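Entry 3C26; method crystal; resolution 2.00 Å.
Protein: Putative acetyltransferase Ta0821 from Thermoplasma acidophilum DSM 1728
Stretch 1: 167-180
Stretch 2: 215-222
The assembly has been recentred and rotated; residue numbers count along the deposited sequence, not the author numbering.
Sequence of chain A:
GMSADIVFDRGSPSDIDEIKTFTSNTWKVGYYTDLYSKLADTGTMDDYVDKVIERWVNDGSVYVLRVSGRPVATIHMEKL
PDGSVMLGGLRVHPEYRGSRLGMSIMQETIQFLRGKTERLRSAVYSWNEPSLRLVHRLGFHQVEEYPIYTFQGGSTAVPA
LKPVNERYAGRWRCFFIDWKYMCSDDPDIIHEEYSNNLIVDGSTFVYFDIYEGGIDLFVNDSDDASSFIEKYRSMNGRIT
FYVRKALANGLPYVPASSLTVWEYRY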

ATOM      1  N   ARG A 167       0.600  31.306  18.495  1.00 34.64           N
ATOM      2  CA  ARG A 167       1.961  31.426  17.960  1.00 33.76           C
ATOM      3  C   ARG A 167       2.650  30.072  17.838  1.00 32.32           C
ATOM      4  O   ARG A 167       2.507  29.202  18.685  1.00 32.67           O
ATOM      5  CB  ARG A 167       2.822  32.380  18.818  1.00 33.82           C
ATOM      6  N   TYR A 168       3.386  29.937  16.746  1.00 30.89           N
ATOM      7  CA  TYR A 168       4.154  28.741  16.443  1.00 30.43           C
ATOM      8  C   TYR A 168       5.564  28.896  16.976  1.00 30.24           C
ATOM      9  O   TYR A 168       6.379  29.683  16.461  1.00 30.81           O
ATOM     10  CB  TYR A 168       4.246  28.497  14.958  1.00 29.78           C
ATOM     11  CG  TYR A 168       5.035  27.275  14.589  1.00 28.61           C
ATOM     12  CD1 TYR A 168       4.752  26.056  15.162  1.00 25.76           C
ATOM     13  CD2 TYR A 168       6.032  27.331  13.625  1.00 27.68           C
ATOM     14  CE1 TYR A 168       5.435  24.953  14.810  1.00 26.65           C
ATOM     15  CE2 TYR A 168       6.710  26.198  13.234  1.00 25.60           C
ATOM     16  CZ  TYR A 168       6.437  25.019  13.858  1.00 26.52           C
ATOM     17  OH  TYR A 168       7.103  23.851  13.500  1.00 23.37           O
ATOM     18  N   ALA A 169       5.820  28.106  17.999  1.00 29.39           N
ATOM     19  CA  ALA A 169       7.095  28.113  18.725  1.00 29.38           C
ATOM     20  C   ALA A 169       7.990  27.004  18.212  1.00 28.37           C
ATOM     21  O   ALA A 169       9.116  26.835  18.637  1.00 29.66           O
ATOM     22  CB  ALA A 169       6.830  27.966  20.253  1.00 28.92           C
ATOM     23  N   GLY A 170       7.451  26.251  17.284  1.00 28.01           N
ATOM     24  CA  GLY A 170       8.129  25.128  16.659  1.00 27.68           C
ATOM     25  C   GLY A 170       9.256  25.566  15.734  1.00 27.55           C
ATOM     26  O   GLY A 170       9.456  26.761  15.471  1.00 27.12           O
ATOM     27  N   ARG A 171       9.892  24.550  15.168  1.00 26.57           N
ATOM     28  CA  ARG A 171      11.164  24.672  14.497  1.00 26.72           C
ATOM     29  C   ARG A 171      11.153  24.403  13.025  1.00 27.01           C
ATOM     30  O   ARG A 171      12.202  24.466  12.365  1.00 26.70           O
ATOM     31  CB  ARG A 171      12.137  23.682  15.169  1.00 27.08           C
ATOM     32  CG  ARG A 171      12.667  24.117  16.528  1.00 27.02           C
ATOM     33  CD  ARG A 171      14.010  24.809  16.400  1.00 27.93           C
ATOM     34  NE  ARG A 171      13.919  26.051  15.623  1.00 30.47           N
ATOM     35  CZ  ARG A 171      13.276  27.142  16.030  1.00 30.28           C
ATOM     36  NH1 ARG A 171      12.630  27.152  17.179  1.00 30.68           N
ATOM     37  NH2 ARG A 171      13.256  28.219  15.284  1.00 30.07           N
ATOM     38  N   TRP A 172       9.981  24.055  12.510  1.00 26.23           N
ATOM     39  CA  TRP A 172       9.833  23.863  11.080  1.00 26.12           C
ATOM     40  C   TRP A 172       9.430  25.180  10.428  1.00 26.79           C
ATOM     41  O   TRP A 172       8.758  26.013  11.051  1.00 28.08           O
ATOM     42  CB  TRP A 172       8.775  22.831  10.780  1.00 26.81           C
ATOM     43  CG  TRP A 172       9.211  21.545  11.224  1.00 25.19           C
ATOM     44  CD1 TRP A 172       8.928  20.944  12.417  1.00 25.04           C
ATOM     45  CD2 TRP A 172      10.120  20.712  10.555  1.00 24.11           C
ATOM     46  NE1 TRP A 172       9.575  19.760  12.494  1.00 22.54           N
ATOM     47  CE2 TRP A 172      10.311  19.589  11.350  1.00 24.41           C
ATOM     48  CE3 TRP A 172      10.769  20.784   9.319  1.00 26.90           C
ATOM     49  CZ2 TRP A 172      11.137  18.547  10.965  1.00 25.22           C
ATOM     50  CZ3 TRP A 172      11.558  19.732   8.939  1.00 24.92           C
ATOM     51  CH2 TRP A 172      11.758  18.652   9.766  1.00 24.46           C
ATOM     52  N   ARG A 173       9.920  25.385   9.211  1.00 25.20           N
ATOM     53  CA  ARG A 173       9.621  26.583   8.431  1.00 23.73           C
ATOM     54  C   ARG A 173       9.038  26.298   7.089  1.00 22.64           C
ATOM     55  O   ARG A 173       8.775  27.212   6.349  1.00 21.21           O
ATOM     56  CB  ARG A 173      10.862  27.399   8.176  1.00 23.99           C
ATOM     57  CG  ARG A 173      10.901  28.653   8.898  1.00 26.01           C
ATOM     58  CD  ARG A 173      10.915  28.398  10.314  1.00 29.49           C
ATOM     59  NE  ARG A 173      10.581  29.603  11.053  1.00 28.86           N
ATOM     60  CZ  ARG A 173      10.248  29.591  12.323  1.00 32.00           C
ATOM     61  NH1 ARG A 173      10.187  28.426  12.997  1.00 32.34           N
ATOM     62  NH2 ARG A 173       9.957  30.742  12.905  1.00 32.21           N
ATOM     63  N   CYS A 174       8.967  25.025   6.735  1.00 23.28           N
ATOM     64  CA  CYS A 174       8.266  24.611   5.487  1.00 23.60           C
ATOM     65  C   CYS A 174       7.195  23.693   5.934  1.00 23.91           C
ATOM     66  O   CYS A 174       7.418  22.875   6.823  1.00 24.13           O
ATOM     67  CB  CYS A 174       9.156  23.928   4.470  1.00 24.17           C
ATOM     68  SG  CYS A 174      10.559  24.884   4.000  1.00 25.92           S
ATOM     69  N   PHE A 175       6.030  23.876   5.323  1.00 23.83           N
ATOM     70  CA  PHE A 175       4.795  23.209   5.691  1.00 24.08           C
ATOM     71  C   PHE A 175       3.924  22.876   4.509  1.00 22.88           C
ATOM     72  O   PHE A 175       3.968  23.519   3.489  1.00 21.32           O
ATOM     73  CB  PHE A 175       3.876  24.159   6.504  1.00 24.95           C
ATOM     74  CG  PHE A 175       4.576  25.038   7.480  1.00 28.29           C
ATOM     75  CD1 PHE A 175       5.067  26.275   7.088  1.00 29.88           C
ATOM     76  CD2 PHE A 175       4.654  24.668   8.822  1.00 32.92           C
ATOM     77  CE1 PHE A 175       5.686  27.082   7.977  1.00 28.82           C
ATOM     78  CE2 PHE A 175       5.281  25.489   9.736  1.00 33.29           C
ATOM     79  CZ  PHE A 175       5.798  26.696   9.313  1.00 32.08           C
ATOM     80  N   PHE A 176       3.100  21.861   4.706  1.00 23.79           N
ATOM     81  CA  PHE A 176       2.048  21.498   3.761  1.00 24.09           C
ATOM     82  C   PHE A 176       0.847  22.289   4.169  1.00 25.30           C
ATOM     83  O   PHE A 176       0.363  22.152   5.286  1.00 28.35           O
ATOM     84  CB  PHE A 176       1.708  20.006   3.763  1.00 24.31           C
ATOM     85  CG  PHE A 176       2.019  19.310   2.480  1.00 22.75           C
ATOM     86  CD1 PHE A 176       1.596  19.833   1.273  1.00 26.32           C
ATOM     87  CD2 PHE A 176       2.667  18.099   2.475  1.00 26.77           C
ATOM     88  CE1 PHE A 176       1.839  19.194   0.068  1.00 27.38           C
ATOM     89  CE2 PHE A 176       2.922  17.449   1.269  1.00 28.46           C
ATOM     90  CZ  PHE A 176       2.485  18.016   0.062  1.00 31.08           C
ATOM     91  N   ILE A 177       0.417  23.185   3.295  1.00 24.84           N
ATOM     92  CA  ILE A 177      -0.792  23.910   3.517  1.00 24.67           C
ATOM     93  C   ILE A 177      -1.656  23.849   2.256  1.00 24.70           C
ATOM     94  O   ILE A 177      -1.214  24.206   1.161  1.00 24.57           O
ATOM     95  CB  ILE A 177      -0.520  25.337   3.895  1.00 24.80           C
ATOM     96  CG1 ILE A 177       0.302  25.385   5.198  1.00 26.65           C
ATOM     97  CG2 ILE A 177      -1.812  26.104   4.115  1.00 22.28           C
ATOM     98  CD1 ILE A 177       0.428  26.782   5.753  1.00 29.27           C
ATOM     99  N   ASP A 178      -2.885  23.399   2.418  1.00 24.12           N
ATOM    100  CA  ASP A 178      -3.792  23.279   1.254  1.00 23.49           C
ATOM    101  C   ASP A 178      -3.076  22.670   0.054  1.00 23.39           C
ATOM    102  O   ASP A 178      -3.076  23.220  -1.046  1.00 23.39           O
ATOM    103  CB  ASP A 178      -4.367  24.637   0.875  1.00 23.08           C
ATOM    104  CG  ASP A 178      -5.410  24.562  -0.258  1.00 24.86           C
ATOM    105  OD1 ASP A 178      -6.098  23.561  -0.381  1.00 23.55           O
ATOM    106  OD2 ASP A 178      -5.560  25.541  -1.011  1.00 25.66           O
ATOM    107  N   TRP A 179      -2.416  21.545   0.309  1.00 23.29           N
ATOM    108  CA  TRP A 179      -1.726  20.711  -0.712  1.00 22.64           C
ATOM    109  C   TRP A 179      -0.558  21.357  -1.449  1.00 23.42           C
ATOM    110  O   TRP A 179      -0.145  20.916  -2.530  1.00 24.01           O
ATOM    111  CB  TRP A 179      -2.717  20.125  -1.731  1.00 23.42           C
ATOM    112  CG  TRP A 179      -3.682  19.184  -1.125  1.00 19.69           C
ATOM    113  CD1 TRP A 179      -4.885  19.520  -0.538  1.00 22.28           C
ATOM    114  CD2 TRP A 179      -3.556  17.757  -0.976  1.00 20.35           C
ATOM    115  NE1 TRP A 179      -5.479  18.406  -0.048  1.00 19.25           N
ATOM    116  CE2 TRP A 179      -4.718  17.307  -0.325  1.00 21.06           C
ATOM    117  CE3 TRP A 179      -2.572  16.827  -1.317  1.00 22.52           C
ATOM    118  CZ2 TRP A 179      -4.936  15.964  -0.009  1.00 23.16           C
ATOM    119  CZ3 TRP A 179      -2.804  15.484  -1.012  1.00 26.47           C
ATOM    120  CH2 TRP A 179      -3.968  15.080  -0.353  1.00 22.51           C
ATOM    121  N   LYS A 180      -0.055  22.403  -0.828  1.00 23.29           N
ATOM    122  CA  LYS A 180       1.087  23.155  -1.289  1.00 23.39           C
ATOM    123  C   LYS A 180       2.153  23.101  -0.187  1.00 24.34           C
ATOM    124  O   LYS A 180       1.875  23.348   0.968  1.00 25.50           O
ATOM    125  CB  LYS A 180       0.660  24.602  -1.596  1.00 22.72           C
ATOM    126  CG  LYS A 180      -0.355  24.743  -2.718  1.00 22.14           C
ATOM    127  CD  LYS A 180      -0.983  26.147  -2.801  1.00 23.20           C
ATOM    128  CE  LYS A 180      -2.184  26.263  -1.901  1.00 25.94           C
ATOM    129  NZ  LYS A 180      -2.841  27.655  -1.816  1.00 26.15           N
ATOM    130  N   ILE A 215     -12.295  14.146   6.333  1.00 20.59           N
ATOM    131  CA  ILE A 215     -11.397  15.223   6.734  1.00 20.01           C
ATOM    132  C   ILE A 215      -9.979  14.774   6.566  1.00 20.68           C
ATOM    133  O   ILE A 215      -9.626  13.637   6.881  1.00 19.99           O
ATOM    134  CB  ILE A 215     -11.570  15.647   8.236  1.00 20.05           C
ATOM    135  CG1 ILE A 215     -13.033  15.912   8.587  1.00 20.29           C
ATOM    136  CG2 ILE A 215     -10.724  16.885   8.582  1.00 17.30           C
ATOM    137  CD1 ILE A 215     -13.310  15.961  10.095  1.00 20.63           C
ATOM    138  N   ASP A 216      -9.190  15.652   5.957  1.00 21.53           N
ATOM    139  CA  ASP A 216      -7.769  15.447   5.832  1.00 21.03           C
ATOM    140  C   ASP A 216      -7.061  16.403   6.798  1.00 21.18           C
ATOM    141  O   ASP A 216      -7.452  17.565   6.913  1.00 21.93           O
ATOM    142  CB  ASP A 216      -7.275  15.779   4.393  1.00 21.60           C
ATOM    143  CG  ASP A 216      -7.837  14.848   3.301  1.00 22.23           C
ATOM    144  OD1 ASP A 216      -8.011  13.639   3.516  1.00 23.05           O
ATOM    145  OD2 ASP A 216      -8.084  15.338   2.186  1.00 25.48           O
ATOM    146  N   LEU A 217      -6.048  15.882   7.493  1.00 20.13           N
ATOM    147  CA  LEU A 217      -5.204  16.633   8.397  1.00 20.68           C
ATOM    148  C   LEU A 217      -3.760  16.424   8.057  1.00 20.14           C
ATOM    149  O   LEU A 217      -3.294  15.300   7.960  1.00 22.52           O
ATOM    150  CB  LEU A 217      -5.472  16.267   9.893  1.00 21.45           C
ATOM    151  CG  LEU A 217      -6.972  16.382  10.282  1.00 20.78           C
ATOM    152  CD1 LEU A 217      -7.712  15.050  10.151  1.00 21.76           C
ATOM    153  CD2 LEU A 217      -7.120  16.931  11.713  1.00 20.06           C
ATOM    154  N   PHE A 218      -3.059  17.522   7.844  1.00 20.12           N
ATOM    155  CA  PHE A 218      -1.636  17.510   7.589  1.00 20.13           C
ATOM    156  C   PHE A 218      -0.875  17.952   8.834  1.00 20.15           C
ATOM    157  O   PHE A 218      -0.870  19.123   9.224  1.00 21.28           O
ATOM    158  CB  PHE A 218      -1.283  18.434   6.443  1.00 20.60           C
ATOM    159  CG  PHE A 218      -1.656  17.921   5.132  1.00 22.39           C
ATOM    160  CD1 PHE A 218      -2.982  17.882   4.732  1.00 24.60           C
ATOM    161  CD2 PHE A 218      -0.683  17.404   4.285  1.00 26.85           C
ATOM    162  CE1 PHE A 218      -3.322  17.392   3.494  1.00 22.97           C
ATOM    163  CE2 PHE A 218      -1.023  16.918   3.011  1.00 25.27           C
ATOM    164  CZ  PHE A 218      -2.328  16.892   2.634  1.00 22.34           C
ATOM    165  N   VAL A 219      -0.200  17.003   9.449  1.00 20.25           N
ATOM    166  CA  VAL A 219       0.503  17.275  10.698  1.00 20.13           C
ATOM    167  C   VAL A 219       1.916  17.657  10.371  1.00 20.35           C
ATOM    168  O   VAL A 219       2.774  16.817  10.126  1.00 20.59           O
ATOM    169  CB  VAL A 219       0.456  16.095  11.634  1.00 19.87           C
ATOM    170  CG1 VAL A 219       1.075  16.451  13.030  1.00 18.33           C
ATOM    171  CG2 VAL A 219      -0.984  15.674  11.781  1.00 17.91           C
ATOM    172  N   ASN A 220       2.120  18.963  10.377  1.00 20.98           N
ATOM    173  CA  ASN A 220       3.420  19.593  10.077  1.00 21.06           C
ATOM    174  C   ASN A 220       4.381  19.646  11.260  1.00 21.58           C
ATOM    175  O   ASN A 220       5.597  19.732  11.094  1.00 22.04           O
ATOM    176  CB  ASN A 220       3.187  21.002   9.545  1.00 20.25           C
ATOM    177  CG  ASN A 220       2.571  21.003   8.139  1.00 21.36           C
ATOM    178  OD1 ASN A 220       3.149  20.436   7.222  1.00 23.81           O
ATOM    179  ND2 ASN A 220       1.399  21.622   7.981  1.00 21.52           N
ATOM    180  N   ASP A 221       3.797  19.646  12.448  1.00 21.83           N
ATOM    181  CA  ASP A 221       4.527  19.672  13.712  1.00 23.03           C
ATOM    182  C   ASP A 221       3.600  19.355  14.877  1.00 23.48           C
ATOM    183  O   ASP A 221       2.394  19.622  14.862  1.00 21.67           O
ATOM    184  CB  ASP A 221       5.240  21.017  13.966  1.00 22.99           C
ATOM    185  CG  ASP A 221       6.430  20.879  14.962  1.00 24.37           C
ATOM    186  OD1 ASP A 221       6.613  19.764  15.548  1.00 18.83           O
ATOM    187  OD2 ASP A 221       7.189  21.869  15.095  1.00 23.06           O
ATOM    188  N   SER A 222       4.189  18.723  15.872  1.00 24.72           N
ATOM    189  CA  SER A 222       3.465  18.398  17.103  1.00 26.34           C
ATOM    190  C   SER A 222       4.432  17.939  18.179  1.00 27.86           C
ATOM    191  O   SER A 222       5.400  17.270  17.859  1.00 29.26           O
ATOM    192  CB  SER A 222       2.426  17.297  16.878  1.00 25.64           C
ATOM    193  OG  SER A 222       1.851  16.968  18.134  1.00 25.52           O
TER
HETATM  194  O   HOH W   1       9.455  21.990  16.454  1.00 21.18           O
HETATM  195  O   HOH W   2      -8.169  18.001   1.314  1.00 27.65           O

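Strand 174-177 runs antiparallel to the strand that carries Phe218, their directions 169° apart and their axes approaching to 7.0 Å, yet no backbone-to-backbone hydrogen bond joins the two stretches; each direct hydrogen bond across the contact has a side chain at one end at least, and 499 Å² is buried between the stretches, both sides summed. Phe218 contributes most. Its CA-to-CB bond points toward stretch 1, and with chi1 m its ring meets two aromatic residues. Its CD2 lies 3.6 Å from CB of Phe176, the two rings inclined at 55° with centroids 5.1 Å apart, and its edge is directed at the face of Trp179, with Phe218 CZ 3.8 Å from Trp179 CE2 and planes at 80°. The Phe176 and Phe218 rings have no polar atom to satisfy, so they suit this buried place. Trp179 belongs to the type I' turn from Ile177 to Lys180; its CA-to-CB bond points sideways, but the long indole brings its end nearer to stretch 2. There its polar NE1 is satisfied by water 2 (3.0 Å from NE1), which in turn donates to Asp216 OD2 at 2.8 Å.

Asn220 bonds to the backbone of Phe176 through its side-chain amide, which both accepts and donates: OD1 receives the backbone N of Phe176 at 2.9 Å, and ND2 gives to the backbone O of Phe176, also at 2.9 Å. Both bonds are nearly straight (171° and 163°), so one carboxamide satisfies both backbone polar groups of a single buried residue.

Asp221 anchors the loop before strand 174-177. Its OD2 accepts a short 2.5 Å hydrogen bond from Tyr168 OH, while that hydroxyl oxygen accepts from the backbone N of Trp172 at 3.1 Å. Water 1 donates to Asp221 OD2 at 2.6 Å and accepts from the backbone N of Arg171 at 2.9 Å. Gly170 passes close by, its CA 3.7 Å from Asp221 OD2; an ideal CB here would clash with that oxygen and with Tyr168 CE1.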